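Local coordinates for LPP20 lipofamily protein (Helicobacter pylori R046Wa, PDB 4KZS) that is of unknown function but is a secreted protein of a human pathogen, possibly connected with the outer membrane and the Tol-Pal system, at residues A[17-22]-A[100-105]; A[84-89]-A[96-101]; A[128-133]-A[209-214]; A[175-180]-A[203-208]. All coordinates share one frame; numbering follows the deposited sequence.

From the N terminus, contact 1 brings 100-105 back against 17-22, closing a loop of 77 residues that holds helix 29-53 and strand 84-91. Within that loop starts contact 2, a short hairpin between 84-89 and 96-101. Both end on strand 94-102 and share Arg100 and Ile101, so together they assemble the antiparallel sheet. Contact 3 begins only after both have closed, joining the loop after helix 103-121 to the loop after strand 205-207. Contact 4, 175-180 with 203-208, falls wholly within its span and builds part of the parallel sheet; the Lys179-Glu209 salt bridge links the two. Contacts 1 and 3 lie on opposite sides of the chain's centre, their own centres 47 Å apart.

Contact 1. Residues A[17-22]-A[100-105]; sequences KGYLYG and RINQNL
Lys17, poorly ordered, lays its CE 3.8 Å from ND2 of Asn104. Gly18 has a backbone shape (phi 115°) that suits a residue without CB, and its CA passes 3.3 Å from OE1 of Gln103, where a CB would collide; its O accepts a weak bond from Gln103 N. Tyr19 carries the guanidinium of Arg100 flat on one ring face, planes 2° apart and CZ 3.7 Å from the ring centroid, a cation-pi stack; Asn102 ND2 lies over the opposite face. Tyr19 OH is bonded to Glu84, which also salt-bridges Arg100. Leu20 exchanges two backbone bonds with Ile101, N to O at 2.9 Å and O to N at 3.0 Å; its side chain crosses that of Gln103 at about a right angle, CG to CG 3.8 Å, facing helix 29-53. Tyr21 runs alongside Arg100: CB of the arginine sits over its ring, and OH accepts from NH1 at 3.0 Å, near the guanidinium plane. Arg100 CG lies between the backbone N and the carbonyl carbon (chi1 64°), and the chain then extends to NE, reaching both tyrosines. Outer strand 19-26 thus pairs antiparallel with central strand 94-102, which runs straight into helix 103-121, N-capped by Asn102, whose OD1 accepts from Leu105 N at 2.8 Å.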
loop_
_atom_site.group_PDB
_atom_site.type_symbol
_atom_site.label_atom_id
_atom_site.label_comp_id
_atom_site.label_asym_id
_atom_site.label_seq_id
_atom_site.Cartn_x
_atom_site.Cartn_y
_atom_site.Cartn_z
ATOM N N LYS A 17 33.075 -1.954 -5.869
ATOM C CA LYS A 17 32.940 -1.289 -7.185
ATOM C C LYS A 17 31.886 -0.173 -7.141
ATOM O O LYS A 17 30.734 -0.393 -7.523
ATOM C CB LYS A 17 32.548 -2.301 -8.284
ATOM C CG LYS A 17 33.252 -3.661 -8.276
ATOM C CD LYS A 17 32.616 -4.635 -9.280
ATOM C CE LYS A 17 31.236 -5.130 -8.847
ATOM N NZ LYS A 17 30.526 -5.903 -9.906
ATOM N N GLY A 18 32.273 1.011 -6.665
ATOM C CA GLY A 18 31.324 2.098 -6.508
ATOM C C GLY A 18 31.059 2.574 -5.082
ATOM O O GLY A 18 31.047 1.805 -4.112
ATOM N N TYR A 19 30.830 3.877 -4.986
ATOM C CA TYR A 19 30.450 4.543 -3.774
ATOM C C TYR A 19 29.744 5.777 -4.218
ATOM O O TYR A 19 30.300 6.546 -4.975
ATOM C CB TYR A 19 31.686 4.966 -3.027
ATOM C CG TYR A 19 31.982 4.172 -1.794
ATOM C CD1 TYR A 19 31.079 4.154 -0.745
ATOM C CD2 TYR A 19 33.192 3.466 -1.654
ATOM C CE1 TYR A 19 31.338 3.427 0.395
ATOM C CE2 TYR A 19 33.496 2.755 -0.506
ATOM C CZ TYR A 19 32.550 2.732 0.511
ATOM O OH TYR A 19 32.776 2.026 1.661
ATOM N N LEU A 20 28.538 5.995 -3.738
ATOM C CA LEU A 20 27.780 7.184 -4.117
ATOM C C LEU A 20 27.775 8.188 -2.983
ATOM O O LEU A 20 27.704 7.787 -1.812
ATOM C CB LEU A 20 26.342 6.818 -4.480
ATOM C CG LEU A 20 26.259 5.897 -5.696
ATOM C CD1 LEU A 20 24.814 5.510 -5.954
ATOM C CD2 LEU A 20 26.874 6.596 -6.912
ATOM N N TYR A 21 27.841 9.482 -3.321
ATOM C CA TYR A 21 27.929 10.526 -2.300
ATOM C C TYR A 21 26.699 11.427 -2.180
ATOM O O TYR A 21 25.910 11.540 -3.101
ATOM C CB TYR A 21 29.168 11.354 -2.590
ATOM C CG TYR A 21 30.435 10.560 -2.361
ATOM C CD1 TYR A 21 30.920 9.700 -3.313
ATOM C CD2 TYR A 21 31.095 10.626 -1.167
ATOM C CE1 TYR A 21 32.048 8.941 -3.079
ATOM C CE2 TYR A 21 32.212 9.874 -0.939
ATOM C CZ TYR A 21 32.684 9.042 -1.888
ATOM O OH TYR A 21 33.837 8.329 -1.620
ATOM N N GLY A 22 26.558 12.102 -1.053
ATOM C CA GLY A 22 25.512 13.070 -0.856
ATOM C C GLY A 22 25.992 14.013 0.234
ATOM O O GLY A 22 26.828 13.605 1.075
ATOM N N ARG A 100 28.009 8.719 2.293
ATOM C CA ARG A 100 28.162 7.882 1.129
ATOM C C ARG A 100 27.705 6.484 1.431
ATOM O O ARG A 100 27.486 6.099 2.616
ATOM C CB ARG A 100 29.605 7.853 0.718
ATOM C CG ARG A 100 30.501 7.214 1.752
ATOM C CD ARG A 100 31.907 7.167 1.211
ATOM N NE ARG A 100 32.763 6.309 2.032
ATOM C CZ ARG A 100 33.973 5.888 1.642
ATOM N NH1 ARG A 100 34.490 6.259 0.478
ATOM N NH2 ARG A 100 34.682 5.118 2.419
ATOM N N ILE A 101 27.565 5.694 0.375
ATOM C CA ILE A 101 27.187 4.295 0.557
ATOM C C ILE A 101 27.718 3.535 -0.573
ATOM O O ILE A 101 27.723 4.030 -1.697
ATOM C CB ILE A 101 25.676 4.094 0.561
ATOM C CG1 ILE A 101 25.346 2.660 0.947
ATOM C CG2 ILE A 101 25.034 4.488 -0.791
ATOM C CD1 ILE A 101 23.919 2.482 1.478
ATOM N N ASN A 102 28.182 2.334 -0.251
ATOM C CA ASN A 102 28.680 1.363 -1.201
ATOM C C ASN A 102 27.591 0.950 -2.189
ATOM O O ASN A 102 26.516 0.560 -1.807
ATOM C CB ASN A 102 29.128 0.157 -0.412
ATOM C CG ASN A 102 29.735 -0.889 -1.291
ATOM O OD1 ASN A 102 29.026 -1.681 -1.909
ATOM N ND2 ASN A 102 31.054 -0.907 -1.353
ATOM N N GLN A 103 27.848 1.050 -3.463
ATOM C CA GLN A 103 26.837 0.652 -4.422
ATOM C C GLN A 103 26.354 -0.747 -4.209
ATOM O O GLN A 103 25.135 -0.993 -4.268
ATOM C CB GLN A 103 27.321 0.828 -5.842
ATOM C CG GLN A 103 27.100 2.250 -6.292
ATOM C CD GLN A 103 27.377 2.448 -7.758
ATOM O OE1 GLN A 103 28.541 2.588 -8.172
ATOM N NE2 GLN A 103 26.308 2.465 -8.561
ATOM N N ASN A 104 27.267 -1.664 -3.925
ATOM C CA ASN A 104 26.839 -3.039 -3.733
ATOM C C ASN A 104 26.029 -3.249 -2.444
ATOM O O ASN A 104 25.008 -3.938 -2.445
ATOM C CB ASN A 104 28.003 -4.023 -3.920
ATOM C CG ASN A 104 28.531 -4.015 -5.364
ATOM O OD1 ASN A 104 27.744 -4.017 -6.329
ATOM N ND2 ASN A 104 29.869 -3.981 -5.523
ATOM N N LEU A 105 26.460 -2.645 -1.351
ATOM C CA LEU A 105 25.659 -2.694 -0.145
ATOM C C LEU A 105 24.295 -2.031 -0.349
ATOM O O LEU A 105 23.296 -2.407 0.289
ATOM C CB LEU A 105 26.382 -1.968 0.976
ATOM C CG LEU A 105 27.302 -2.939 1.729
ATOM C CD1 LEU A 105 28.093 -2.202 2.783
ATOM C CD2 LEU A 105 26.336 -3.921 2.399
#

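Contact 2. Residues A[84-89]-A[96-101]; sequences EIVNQE and YTRVRI
At the edge of the Arg100 guanidinium, near its plane, sits OE2 of Glu84, which accepts from NE, 2.7 Å from OE2, and takes a weaker bond from NH2. NE meets this oxygen from above the carboxylate, 41° out of its plane. Both donors share OE2, and the two flat groups are turned 58° apart rather than coplanar; OE1 is bonded to Tyr19 OH. Val86 CG2 comes in obliquely to the guanidinium. Tyr96 presents its ring edge to Asn87 CB, 3.9 Å from CE2. Its CG is anti to the backbone N (chi1 169°), and the ring beyond lies on the sheet face that also carries Asn87 and Glu89; Glu89 CG approaches it obliquely.

These strands form the hairpin 84-91/94-102, and a classic beta bulge interrupts it. Both Val86 N (2.7 Å) and Asn87 N (3.3 Å) donate to Arg98 O, arriving from the same face of its carbonyl plane, and the pairing slips by one residue between Ile85-Val99 and Asn87-Arg98. The Asn87 and Arg98 side chains lie side by side, pointing the same way, although a bond between OD1 and NH1 is doubtful because OD1 is modelled too close to its neighbour.

The opposite face carries Ile85, Val99, Gln88 and Thr97, of which the last three touch helix 29-53. Ile85 CD1 packs on Val99 CG1 at 3.6 Å, and farther along Gln88 lies alongside Thr97, its CG 3.9 Å from OG1. That hydroxyl is bonded to Ser32 on the helix. Glu89 and Tyr96 bond reciprocally through their backbones, with Tyr96 N 2.8 Å from Glu89 O.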
loop_
_atom_site.group_PDB
_atom_site.type_symbol
_atom_site.label_atom_id
_atom_site.label_comp_id
_atom_site.label_asym_id
_atom_site.label_seq_id
_atom_site.Cartn_x
_atom_site.Cartn_y
_atom_site.Cartn_z
ATOM N N GLU A 84 27.521 5.584 5.589
ATOM C CA GLU A 84 28.677 6.237 6.245
ATOM C C GLU A 84 28.693 7.777 6.269
ATOM O O GLU A 84 28.313 8.446 5.296
ATOM C CB GLU A 84 29.970 5.760 5.630
ATOM C CG GLU A 84 29.966 4.331 5.137
ATOM C CD GLU A 84 31.291 3.964 4.519
ATOM O OE1 GLU A 84 31.543 2.741 4.369
ATOM O OE2 GLU A 84 32.088 4.895 4.204
ATOM N N ILE A 85 29.128 8.329 7.396
ATOM C CA ILE A 85 29.396 9.771 7.529
ATOM C C ILE A 85 30.848 10.076 7.130
ATOM O O ILE A 85 31.788 9.620 7.763
ATOM C CB ILE A 85 29.165 10.265 8.967
ATOM C CG1 ILE A 85 27.745 9.950 9.448
ATOM C CG2 ILE A 85 29.408 11.763 9.049
ATOM C CD1 ILE A 85 26.662 10.622 8.645
ATOM N N VAL A 86 31.046 10.803 6.051
ATOM C CA VAL A 86 32.400 11.052 5.598
ATOM C C VAL A 86 32.906 12.416 6.042
ATOM O O VAL A 86 34.095 12.590 6.172
ATOM C CB VAL A 86 32.527 10.855 4.085
ATOM C CG1 VAL A 86 33.849 11.412 3.560
ATOM C CG2 VAL A 86 32.479 9.376 3.782
ATOM N N ASN A 87 32.034 13.393 6.247
ATOM C CA ASN A 87 32.504 14.673 6.735
ATOM C C ASN A 87 31.485 15.274 7.636
ATOM O O ASN A 87 30.278 15.090 7.430
ATOM C CB ASN A 87 32.796 15.645 5.583
ATOM C CG ASN A 87 33.921 15.151 4.664
ATOM O OD1 ASN A 87 33.690 14.549 3.590
ATOM N ND2 ASN A 87 35.132 15.350 5.098
ATOM N N GLN A 88 31.977 16.004 8.632
ATOM C CA GLN A 88 31.127 16.815 9.472
ATOM C C GLN A 88 31.907 18.034 9.931
ATOM O O GLN A 88 32.927 17.925 10.590
ATOM C CB GLN A 88 30.665 15.985 10.651
ATOM C CG GLN A 88 29.169 16.003 10.880
ATOM C CD GLN A 88 28.674 14.825 11.692
ATOM O OE1 GLN A 88 27.450 14.591 11.756
ATOM N NE2 GLN A 88 29.605 14.073 12.322
ATOM N N GLU A 89 31.439 19.204 9.539
ATOM C CA GLU A 89 32.064 20.464 9.888
ATOM C C GLU A 89 30.939 21.325 10.372
ATOM O O GLU A 89 29.768 21.126 9.991
ATOM C CB GLU A 89 32.628 21.186 8.655
ATOM C CG GLU A 89 33.425 20.358 7.682
ATOM C CD GLU A 89 34.781 20.033 8.223
ATOM O OE1 GLU A 89 35.457 20.972 8.689
ATOM O OE2 GLU A 89 35.170 18.846 8.173
ATOM N N TYR A 96 27.648 21.056 8.209
ATOM C CA TYR A 96 27.791 20.384 6.932
ATOM C C TYR A 96 28.005 18.929 7.254
ATOM O O TYR A 96 28.718 18.584 8.217
ATOM C CB TYR A 96 29.000 20.951 6.164
ATOM C CG TYR A 96 29.407 20.166 4.931
ATOM C CD1 TYR A 96 28.872 20.452 3.687
ATOM C CD2 TYR A 96 30.368 19.151 5.006
ATOM C CE1 TYR A 96 29.266 19.739 2.557
ATOM C CE2 TYR A 96 30.767 18.449 3.871
ATOM C CZ TYR A 96 30.204 18.753 2.671
ATOM O OH TYR A 96 30.589 18.059 1.588
ATOM N N THR A 97 27.396 18.072 6.444
ATOM C CA THR A 97 27.498 16.610 6.591
ATOM C C THR A 97 27.650 16.049 5.174
ATOM O O THR A 97 26.991 16.516 4.182
ATOM C CB THR A 97 26.238 16.020 7.268
ATOM O OG1 THR A 97 26.064 16.595 8.573
ATOM C CG2 THR A 97 26.355 14.535 7.471
ATOM N N ARG A 98 28.545 15.086 5.030
ATOM C CA ARG A 98 28.568 14.389 3.767
ATOM C C ARG A 98 28.556 12.876 4.048
ATOM O O ARG A 98 29.157 12.430 5.005
ATOM C CB ARG A 98 29.792 14.842 3.025
ATOM C CG ARG A 98 30.060 14.141 1.715
ATOM C CD ARG A 98 31.578 14.033 1.722
ATOM N NE ARG A 98 32.064 14.401 0.430
ATOM C CZ ARG A 98 33.301 14.243 0.030
ATOM N NH1 ARG A 98 34.238 13.783 0.847
ATOM N NH2 ARG A 98 33.587 14.602 -1.192
ATOM N N VAL A 99 27.843 12.118 3.224
ATOM C CA VAL A 99 27.558 10.730 3.476
ATOM C C VAL A 99 27.768 10.018 2.196
ATOM O O VAL A 99 27.791 10.622 1.150
ATOM C CB VAL A 99 26.099 10.467 3.862
ATOM C CG1 VAL A 99 25.766 11.140 5.157
ATOM C CG2 VAL A 99 25.182 11.047 2.830
ATOM N N ARG A 100 28.009 8.719 2.293
ATOM C CA ARG A 100 28.162 7.882 1.129
ATOM C C ARG A 100 27.705 6.484 1.431
ATOM O O ARG A 100 27.486 6.099 2.616
ATOM C CB ARG A 100 29.605 7.853 0.718
ATOM C CG ARG A 100 30.501 7.214 1.752
ATOM C CD ARG A 100 31.907 7.167 1.211
ATOM N NE ARG A 100 32.763 6.309 2.032
ATOM C CZ ARG A 100 33.973 5.888 1.642
ATOM N NH1 ARG A 100 34.490 6.259 0.478
ATOM N NH2 ARG A 100 34.682 5.118 2.419
ATOM N N ILE A 101 27.565 5.694 0.375
ATOM C CA ILE A 101 27.187 4.295 0.557
ATOM C C ILE A 101 27.718 3.535 -0.573
ATOM O O ILE A 101 27.723 4.030 -1.697
ATOM C CB ILE A 101 25.676 4.094 0.561
ATOM C CG1 ILE A 101 25.346 2.660 0.947
ATOM C CG2 ILE A 101 25.034 4.488 -0.791
ATOM C CD1 ILE A 101 23.919 2.482 1.478
#

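Contact 3. Residues A[128-133]-A[209-214]; sequences VCKGVF and EEKLYQ
Tyr213 turns its ring into the 128-133 loop, and most of the close packing gathers round it. Val132 O stands over one ring face, offset toward the rim, with Phe133 CB over that same face. Phe133 CG is anti to the backbone N (chi1 -165°), and the ring it carries lies beside Tyr213. The two rings are nearly parallel, 21° apart, but their centroids are 5.2 Å apart and they barely overlap. Cys129 approaches the tyrosine obliquely: SG is 3.8 Å from CE1 and 59° off the ring normal as seen from the centroid, a sulfur-aromatic contact. The backbones come nearest at Gly131 and Leu212, CA to CA 4.1 Å; Gly131 CA is 3.6 Å from Leu212 CB, where the space a side chain would need is already taken. The contact thus packs the loop between helices 103-121 and 135-157 against the loop between strands 205-207 and 214-215. Phe133 also touches Val180, and Tyr213 meets Gln136.

The other end is loose and faces solvent. There Lys130 N donates to Lys211 O at 3.0 Å, the contact's one hydrogen bond, and the two lysine chains cross, with Lys130 CE 3.4 Å from Lys211 CD. Arg231 adds a third positive group near Lys211. The chemistry is mainly apolar and aromatic, pinned by a single backbone bond; the like-charged NZ groups of Lys130 and Lys211, 5.4 Å apart, would probably repel, although the methylenes pack.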
loop_
_atom_site.group_PDB
_atom_site.type_symbol
_atom_site.label_atom_id
_atom_site.label_comp_id
_atom_site.label_asym_id
_atom_site.label_seq_id
_atom_site.Cartn_x
_atom_site.Cartn_y
_atom_site.Cartn_z
ATOM N N VAL A 128 -7.822 -18.692 6.221
ATOM C CA VAL A 128 -8.977 -19.459 6.732
ATOM C C VAL A 128 -10.216 -19.526 5.815
ATOM O O VAL A 128 -11.121 -20.336 6.039
ATOM C CB VAL A 128 -9.384 -18.972 8.150
ATOM C CG1 VAL A 128 -10.141 -20.058 8.918
ATOM C CG2 VAL A 128 -8.173 -18.500 8.947
ATOM N N CYS A 129 -10.238 -18.682 4.784
ATOM C CA CYS A 129 -11.314 -18.659 3.790
ATOM C C CYS A 129 -10.763 -18.841 2.355
ATOM O O CYS A 129 -9.629 -19.301 2.155
ATOM C CB CYS A 129 -12.112 -17.344 3.893
ATOM S SG CYS A 129 -12.535 -16.745 5.556
ATOM N N LYS A 130 -11.581 -18.498 1.363
ATOM C CA LYS A 130 -11.120 -18.365 -0.008
ATOM C C LYS A 130 -11.150 -16.876 -0.341
ATOM O O LYS A 130 -10.444 -16.420 -1.233
ATOM C CB LYS A 130 -12.007 -19.175 -0.945
ATOM C CG LYS A 130 -11.678 -20.657 -0.915
ATOM C CD LYS A 130 -12.815 -21.544 -1.414
ATOM C CE LYS A 130 -12.469 -23.017 -1.208
ATOM N NZ LYS A 130 -13.426 -23.969 -1.834
ATOM N N GLY A 131 -11.947 -16.134 0.430
ATOM C CA GLY A 131 -12.173 -14.699 0.239
ATOM C C GLY A 131 -11.336 -13.812 1.131
ATOM O O GLY A 131 -10.843 -14.255 2.159
ATOM N N VAL A 132 -11.168 -12.555 0.728
ATOM C CA VAL A 132 -10.231 -11.644 1.385
ATOM C C VAL A 132 -11.089 -10.460 1.800
ATOM O O VAL A 132 -12.271 -10.475 1.483
ATOM C CB VAL A 132 -9.206 -11.102 0.371
ATOM C CG1 VAL A 132 -8.287 -10.043 0.998
ATOM C CG2 VAL A 132 -8.401 -12.238 -0.246
ATOM N N PHE A 133 -10.539 -9.445 2.486
ATOM C CA PHE A 133 -11.370 -8.315 2.810
ATOM C C PHE A 133 -10.771 -6.994 3.164
ATOM O O PHE A 133 -10.240 -6.819 4.250
ATOM C CB PHE A 133 -12.187 -8.762 4.007
ATOM C CG PHE A 133 -13.341 -7.863 4.259
ATOM C CD1 PHE A 133 -14.595 -8.222 3.815
ATOM C CD2 PHE A 133 -13.168 -6.620 4.857
ATOM C CE1 PHE A 133 -15.681 -7.367 3.985
ATOM C CE2 PHE A 133 -14.246 -5.761 5.038
ATOM C CZ PHE A 133 -15.506 -6.124 4.588
ATOM N N GLU A 209 -21.095 -16.712 -4.430
ATOM C CA GLU A 209 -20.249 -17.844 -4.049
ATOM C C GLU A 209 -19.979 -17.762 -2.548
ATOM O O GLU A 209 -19.925 -16.673 -1.979
ATOM C CB GLU A 209 -18.925 -17.804 -4.803
ATOM C CG GLU A 209 -19.036 -17.332 -6.247
ATOM C CD GLU A 209 -17.683 -17.157 -6.916
ATOM O OE1 GLU A 209 -17.615 -16.513 -7.979
ATOM O OE2 GLU A 209 -16.677 -17.665 -6.387
ATOM N N GLU A 210 -19.825 -18.904 -1.896
ATOM C CA GLU A 210 -19.591 -18.897 -0.459
ATOM C C GLU A 210 -18.153 -19.273 -0.139
ATOM O O GLU A 210 -17.320 -19.420 -1.040
ATOM C CB GLU A 210 -20.575 -19.818 0.272
ATOM C CG GLU A 210 -21.946 -19.199 0.526
ATOM C CD GLU A 210 -22.828 -20.031 1.461
ATOM O OE1 GLU A 210 -22.336 -20.508 2.513
ATOM O OE2 GLU A 210 -24.030 -20.196 1.151
ATOM N N LYS A 211 -17.881 -19.432 1.154
ATOM C CA LYS A 211 -16.539 -19.700 1.662
ATOM C C LYS A 211 -15.699 -18.426 1.491
ATOM O O LYS A 211 -14.538 -18.482 1.050
ATOM C CB LYS A 211 -15.914 -20.919 0.957
ATOM C CG LYS A 211 -15.217 -21.914 1.877
ATOM C CD LYS A 211 -14.901 -23.215 1.142
ATOM C CE LYS A 211 -14.401 -24.305 2.079
ATOM N NZ LYS A 211 -15.435 -24.628 3.102
ATOM N N LEU A 212 -16.328 -17.286 1.821
ATOM C CA LEU A 212 -15.746 -15.933 1.713
ATOM C C LEU A 212 -16.509 -14.901 2.545
ATOM O O LEU A 212 -17.693 -15.076 2.796
ATOM C CB LEU A 212 -15.693 -15.469 0.246
ATOM C CG LEU A 212 -16.937 -15.421 -0.654
ATOM C CD1 LEU A 212 -17.855 -14.258 -0.293
ATOM C CD2 LEU A 212 -16.506 -15.323 -2.108
ATOM N N TYR A 213 -15.850 -13.807 2.927
ATOM C CA TYR A 213 -16.417 -12.825 3.883
ATOM C C TYR A 213 -17.821 -12.362 3.531
ATOM O O TYR A 213 -18.103 -12.049 2.367
ATOM C CB TYR A 213 -15.541 -11.563 3.955
ATOM C CG TYR A 213 -14.239 -11.747 4.680
ATOM C CD1 TYR A 213 -13.422 -12.831 4.389
ATOM C CD2 TYR A 213 -13.821 -10.845 5.659
ATOM C CE1 TYR A 213 -12.227 -13.028 5.046
ATOM C CE2 TYR A 213 -12.605 -11.026 6.313
ATOM C CZ TYR A 213 -11.823 -12.131 5.993
ATOM O OH TYR A 213 -10.631 -12.405 6.589
ATOM N N GLN A 214 -18.675 -12.250 4.542
ATOM C CA GLN A 214 -20.016 -11.710 4.343
ATOM C C GLN A 214 -20.208 -10.298 4.935
ATOM O O GLN A 214 -19.445 -9.876 5.775
ATOM C CB GLN A 214 -21.025 -12.688 4.922
ATOM C CG GLN A 214 -22.476 -12.265 4.806
ATOM C CD GLN A 214 -23.406 -13.358 5.279
ATOM O OE1 GLN A 214 -23.305 -13.819 6.413
ATOM N NE2 GLN A 214 -24.300 -13.795 4.403
#

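Contact 4. Residues A[175-180]-A[203-208]; sequences AFKPKV and VLTPSD
Val203 turns its side chain away from 175-180, toward Phe258 and Arg262 of helix 252-262, but its carbonyl O comes 4.0 Å from Lys177 CD. Leu204 also starts away, yet the end of its side chain returns: CD1 lies beside the Pro178 ring, 3.7 Å from CD, and the leucine crosses Val180 at about a right angle. The peptide bond before Pro178 is cis. Leu204 also touches Leu134 and Ile215.

Thr205 uses both its N and its O. The N donates to Pro178 O, arriving 35° above the carbonyl plane, and the O receives a weak bond from Val180 N. The side chain splits between two lysines: OG1 is 3.3 Å from Lys177 CB, the two side chains crossing at about a right angle, while CG2, anti to the backbone N, touches Lys179 CG at 3.8 Å. Lys179 itself runs on to a salt bridge with Glu209. Pro206 CA offers a CA-H...O contact to Val180 O. Ser207 N donates to the same oxygen at 3.1 Å from well above its plane (66°), and Ser207 CB packs on Lys179 CB.

The strand pairing here is weak. In chain order, strand 179-182, helix 190-200 and strand 205-207 make a beta-alpha-beta unit, set in a parallel sheet where 179-182 is central between 205-207 and 214-215.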
loop_
_atom_site.group_PDB
_atom_site.type_symbol
_atom_site.label_atom_id
_atom_site.label_comp_id
_atom_site.label_asym_id
_atom_site.label_seq_id
_atom_site.Cartn_x
_atom_site.Cartn_y
_atom_site.Cartn_z
ATOM N N ALA A 175 -8.009 -10.774 -4.503
ATOM C CA ALA A 175 -7.791 -9.612 -3.656
ATOM C C ALA A 175 -8.142 -8.295 -4.294
ATOM O O ALA A 175 -8.585 -7.415 -3.588
ATOM C CB ALA A 175 -6.361 -9.579 -3.138
ATOM N N PHE A 176 -7.943 -8.126 -5.601
ATOM C CA PHE A 176 -8.359 -6.866 -6.237
ATOM C C PHE A 176 -9.869 -6.804 -6.207
ATOM O O PHE A 176 -10.560 -7.584 -6.842
ATOM C CB PHE A 176 -7.823 -6.701 -7.639
ATOM C CG PHE A 176 -8.044 -5.334 -8.204
ATOM C CD1 PHE A 176 -7.363 -4.245 -7.696
ATOM C CD2 PHE A 176 -8.918 -5.134 -9.288
ATOM C CE1 PHE A 176 -7.557 -2.964 -8.226
ATOM C CE2 PHE A 176 -9.117 -3.864 -9.831
ATOM C CZ PHE A 176 -8.440 -2.762 -9.295
ATOM N N LYS A 177 -10.334 -5.875 -5.392
ATOM C CA LYS A 177 -11.723 -5.747 -4.950
ATOM C C LYS A 177 -11.979 -6.135 -3.471
ATOM O O LYS A 177 -11.858 -5.303 -2.564
ATOM C CB LYS A 177 -12.697 -6.292 -5.974
ATOM C CG LYS A 177 -12.665 -5.298 -7.148
ATOM C CD LYS A 177 -12.651 -3.831 -6.662
ATOM C CE LYS A 177 -11.781 -2.967 -7.543
ATOM N NZ LYS A 177 -11.859 -1.492 -7.251
ATOM N N PRO A 178 -12.324 -7.382 -3.209
ATOM C CA PRO A 178 -12.586 -8.435 -4.133
ATOM C C PRO A 178 -14.042 -8.866 -3.970
ATOM O O PRO A 178 -14.931 -8.028 -3.715
ATOM C CB PRO A 178 -11.690 -9.524 -3.589
ATOM C CG PRO A 178 -11.808 -9.343 -2.090
ATOM C CD PRO A 178 -12.128 -7.899 -1.841
ATOM N N LYS A 179 -14.256 -10.176 -4.063
ATOM C CA LYS A 179 -15.578 -10.743 -3.990
ATOM C C LYS A 179 -15.942 -10.934 -2.528
ATOM O O LYS A 179 -15.248 -11.650 -1.803
ATOM C CB LYS A 179 -15.604 -12.081 -4.743
ATOM C CG LYS A 179 -15.645 -12.016 -6.290
ATOM C CD LYS A 179 -14.756 -13.104 -6.878
ATOM C CE LYS A 179 -14.885 -13.258 -8.372
ATOM N NZ LYS A 179 -15.954 -14.238 -8.667
ATOM N N VAL A 180 -16.988 -10.244 -2.086
ATOM C CA VAL A 180 -17.636 -10.573 -0.831
ATOM C C VAL A 180 -19.154 -10.568 -0.960
ATOM O O VAL A 180 -19.729 -9.649 -1.561
ATOM C CB VAL A 180 -17.182 -9.645 0.291
ATOM C CG1 VAL A 180 -15.667 -9.575 0.274
ATOM C CG2 VAL A 180 -17.799 -8.249 0.174
ATOM N N VAL A 203 -15.378 -0.591 -4.172
ATOM C CA VAL A 203 -14.423 -1.119 -3.238
ATOM C C VAL A 203 -14.599 -2.630 -3.173
ATOM O O VAL A 203 -13.697 -3.335 -2.786
ATOM C CB VAL A 203 -14.700 -0.502 -1.849
ATOM C CG1 VAL A 203 -14.458 -1.486 -0.695
ATOM C CG2 VAL A 203 -13.949 0.814 -1.686
ATOM N N LEU A 204 -15.763 -3.127 -3.566
ATOM C CA LEU A 204 -16.079 -4.562 -3.404
ATOM C C LEU A 204 -16.705 -5.172 -4.674
ATOM O O LEU A 204 -17.166 -4.441 -5.528
ATOM C CB LEU A 204 -17.095 -4.693 -2.264
ATOM C CG LEU A 204 -16.719 -5.706 -1.227
ATOM C CD1 LEU A 204 -15.244 -6.011 -1.483
ATOM C CD2 LEU A 204 -17.000 -5.066 0.138
ATOM N N THR A 205 -16.773 -6.489 -4.754
ATOM C CA THR A 205 -17.439 -7.155 -5.844
ATOM C C THR A 205 -18.520 -8.081 -5.297
ATOM O O THR A 205 -18.245 -9.279 -4.998
ATOM C CB THR A 205 -16.438 -7.977 -6.671
ATOM O OG1 THR A 205 -15.605 -7.080 -7.409
ATOM C CG2 THR A 205 -17.147 -8.828 -7.648
ATOM N N PRO A 206 -19.769 -7.572 -5.224
ATOM C CA PRO A 206 -20.830 -8.377 -4.578
ATOM C C PRO A 206 -20.847 -9.774 -5.126
ATOM O O PRO A 206 -20.904 -9.967 -6.332
ATOM C CB PRO A 206 -22.091 -7.618 -4.914
ATOM C CG PRO A 206 -21.617 -6.195 -5.041
ATOM C CD PRO A 206 -20.310 -6.316 -5.785
ATOM N N SER A 207 -20.705 -10.767 -4.265
ATOM C CA SER A 207 -20.685 -12.131 -4.789
ATOM C C SER A 207 -21.661 -12.996 -4.059
ATOM O O SER A 207 -22.262 -12.547 -3.082
ATOM C CB SER A 207 -19.304 -12.747 -4.770
ATOM O OG SER A 207 -19.327 -13.951 -5.509
ATOM N N ASP A 208 -21.859 -14.209 -4.581
ATOM C CA ASP A 208 -22.893 -15.127 -4.095
ATOM C C ASP A 208 -22.259 -16.476 -3.828
ATOM O O ASP A 208 -22.806 -17.287 -3.083
ATOM C CB ASP A 208 -24.059 -15.262 -5.094
ATOM C CG ASP A 208 -25.190 -14.239 -4.852
ATOM O OD1 ASP A 208 -25.874 -13.880 -5.831
ATOM O OD2 ASP A 208 -25.398 -13.790 -3.700
#